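PDB 4AWD: beta-porphyranase B from Bacteroides plebeius, which cleaves the sulfated red-seaweed polysaccharide porphyran at linkages between beta-D-galactopyranose and alpha-L-galactopyranose-6-sulfate, releasing mostly a disaccharide. Local coordinates for residues A[30-35]-A[313-318]. Sequence-based numbering, arbitrary orientation.
Sequences SLAEEH and WVRAYK
Y317 and A32 make the one hydrogen bond between the short helix 30-34 and the strand residues 313-318: Y317 OH donates to A32 O over 2.6 Å. The carbonyl oxygen sits at the edge of the tyrosine ring, near its plane, while the hydroxyl meets the C=O at 117°, tilted 23° from the carbonyl plane. A32 O also takes a weak bond from the backbone N of H35. The same hydroxyl lies near the plane of the H35 ring at its edge, in van der Waals contact with H35 CB at 3.4 Å.

Flat groups stack around R315 and W313. The R315 guanidinium lies over the W313 ring, its CZ 3.3 Å above that plane, and turns its opposite face to L31 O. A bend at chi3 helps lay the guanidinium on the indole. Its NH2 stands over the rim of one H35 face, 3.4 Å from H35 CG, and NH1 forms a salt bridge with E57, a calcium ligand. W313 points an edge at the H35 face, centroids 5.1 Å apart and planes at 55°, in an edge-to-face pair; H35 NE2 is hydrogen-bonded to E137 of the adjoining strand 134-141.

Aliphatic packing comes from A32, whose CB meets R315 CD at 3.6 Å and also lies against Y317 CZ; L31 CB borders R315 NH1.

The N-terminal helix thus packs across the C-terminal strand 308-321 of the GH16 beta-sandwich (jelly roll), beside the calcium site and away from the predicted catalytic residues.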
loop_
_atom_site.group_PDB
_atom_site.type_symbol
_atom_site.label_atom_id
_atom_site.label_comp_id
_atom_site.label_asym_id
_atom_site.label_seq_id
_atom_site.Cartn_x
_atom_site.Cartn_y
_atom_site.Cartn_z
ATOM N N SER A 30 15.642 17.139 2.740
ATOM C CA SER A 30 15.260 18.425 3.359
ATOM C C SER A 30 13.752 18.621 3.483
ATOM O O SER A 30 13.261 19.145 4.495
ATOM C CB SER A 30 15.837 19.616 2.585
ATOM O OG SER A 30 17.158 19.350 2.147
ATOM N N LEU A 31 13.026 18.229 2.444
ATOM C CA LEU A 31 11.586 18.396 2.440
ATOM C C LEU A 31 10.955 17.509 3.507
ATOM O O LEU A 31 10.039 17.942 4.205
ATOM C CB LEU A 31 11.006 18.124 1.050
ATOM C CG LEU A 31 11.227 19.276 0.060
ATOM C CD1 LEU A 31 10.726 18.897 -1.311
ATOM C CD2 LEU A 31 10.541 20.549 0.526
ATOM N N ALA A 32 11.481 16.296 3.651
ATOM C CA ALA A 32 11.009 15.357 4.668
ATOM C C ALA A 32 11.327 15.831 6.076
ATOM O O ALA A 32 10.497 15.685 6.966
ATOM C CB ALA A 32 11.570 13.945 4.432
ATOM N N GLU A 33 12.523 16.387 6.279
ATOM C CA GLU A 33 12.894 16.956 7.586
ATOM C C GLU A 33 11.940 18.085 7.967
ATOM O O GLU A 33 11.436 18.127 9.089
ATOM C CB GLU A 33 14.339 17.466 7.584
ATOM C CG GLU A 33 14.843 17.967 8.932
ATOM C CD GLU A 33 15.303 16.850 9.870
ATOM O OE1 GLU A 33 15.373 15.668 9.437
ATOM O OE2 GLU A 33 15.608 17.160 11.053
ATOM N N GLU A 34 11.687 18.981 7.015
ATOM C CA GLU A 34 10.759 20.088 7.203
ATOM C C GLU A 34 9.335 19.600 7.512
ATOM O O GLU A 34 8.621 20.241 8.281
ATOM C CB GLU A 34 10.787 20.998 5.969
ATOM C CG GLU A 34 9.806 22.182 5.983
ATOM C CD GLU A 34 10.121 23.259 7.040
ATOM O OE1 GLU A 34 11.301 23.409 7.465
ATOM O OE2 GLU A 34 9.166 23.969 7.443
ATOM N N HIS A 35 8.940 18.463 6.934
ATOM C CA HIS A 35 7.602 17.892 7.138
ATOM C C HIS A 35 7.325 17.373 8.572
ATOM O O HIS A 35 6.178 17.084 8.912
ATOM C CB HIS A 35 7.319 16.792 6.096
ATOM C CG HIS A 35 5.897 16.310 6.080
ATOM N ND1 HIS A 35 4.825 17.143 5.824
ATOM C CD2 HIS A 35 5.371 15.076 6.275
ATOM C CE1 HIS A 35 3.702 16.446 5.874
ATOM N NE2 HIS A 35 4.006 15.190 6.151
ATOM N N TRP A 313 5.413 12.340 -3.053
ATOM C CA TRP A 313 6.505 11.841 -2.243
ATOM C C TRP A 313 6.095 10.663 -1.408
ATOM O O TRP A 313 4.911 10.410 -1.199
ATOM C CB TRP A 313 7.088 12.938 -1.335
ATOM C CG TRP A 313 6.074 13.821 -0.658
ATOM C CD1 TRP A 313 5.712 15.092 -1.036
ATOM C CD2 TRP A 313 5.305 13.518 0.507
ATOM N NE1 TRP A 313 4.781 15.597 -0.167
ATOM C CE2 TRP A 313 4.508 14.650 0.786
ATOM C CE3 TRP A 313 5.221 12.408 1.355
ATOM C CZ2 TRP A 313 3.631 14.698 1.864
ATOM C CZ3 TRP A 313 4.350 12.458 2.442
ATOM C CH2 TRP A 313 3.566 13.592 2.680
ATOM N N VAL A 314 7.097 9.941 -0.931
ATOM C CA VAL A 314 6.899 8.938 0.085
ATOM C C VAL A 314 7.860 9.328 1.205
ATOM O O VAL A 314 9.048 9.567 0.941
ATOM C CB VAL A 314 7.167 7.550 -0.504
ATOM C CG1 VAL A 314 7.442 6.527 0.579
ATOM C CG2 VAL A 314 5.972 7.121 -1.385
ATOM N N ARG A 315 7.363 9.458 2.433
ATOM C CA ARG A 315 8.242 9.892 3.521
ATOM C C ARG A 315 8.085 9.021 4.759
ATOM O O ARG A 315 6.974 8.777 5.215
ATOM C CB ARG A 315 8.085 11.407 3.801
ATOM C CG ARG A 315 8.077 12.243 2.486
ATOM C CD ARG A 315 8.528 13.690 2.571
ATOM N NE ARG A 315 7.490 14.653 2.906
ATOM C CZ ARG A 315 7.239 15.806 2.270
ATOM N NH1 ARG A 315 7.918 16.197 1.201
ATOM N NH2 ARG A 315 6.275 16.588 2.725
ATOM N N ALA A 316 9.202 8.504 5.262
ATOM C CA ALA A 316 9.182 7.638 6.444
ATOM C C ALA A 316 10.002 8.224 7.593
ATOM O O ALA A 316 11.011 8.909 7.374
ATOM C CB ALA A 316 9.689 6.254 6.099
ATOM N N TYR A 317 9.569 7.940 8.815
ATOM C CA TYR A 317 10.250 8.445 9.990
ATOM C C TYR A 317 10.419 7.378 11.068
ATOM O O TYR A 317 9.686 6.392 11.118
ATOM C CB TYR A 317 9.537 9.682 10.544
ATOM C CG TYR A 317 9.343 10.782 9.516
ATOM C CD1 TYR A 317 8.280 10.734 8.609
ATOM C CD2 TYR A 317 10.220 11.855 9.435
ATOM C CE1 TYR A 317 8.095 11.722 7.659
ATOM C CE2 TYR A 317 10.034 12.863 8.484
ATOM C CZ TYR A 317 8.968 12.780 7.602
ATOM O OH TYR A 317 8.770 13.748 6.657
ATOM N N LYS A 318 11.428 7.601 11.905
ATOM C CA LYS A 318 11.741 6.794 13.074
ATOM C C LYS A 318 11.702 7.648 14.325
ATOM O O LYS A 318 12.048 8.828 14.295
ATOM C CB LYS A 318 13.164 6.251 12.941
ATOM C CG LYS A 318 13.275 4.758 12.763
ATOM C CD LYS A 318 14.618 4.399 12.105
ATOM C CE LYS A 318 15.779 5.257 12.626
ATOM N NZ LYS A 318 17.052 4.958 11.904
#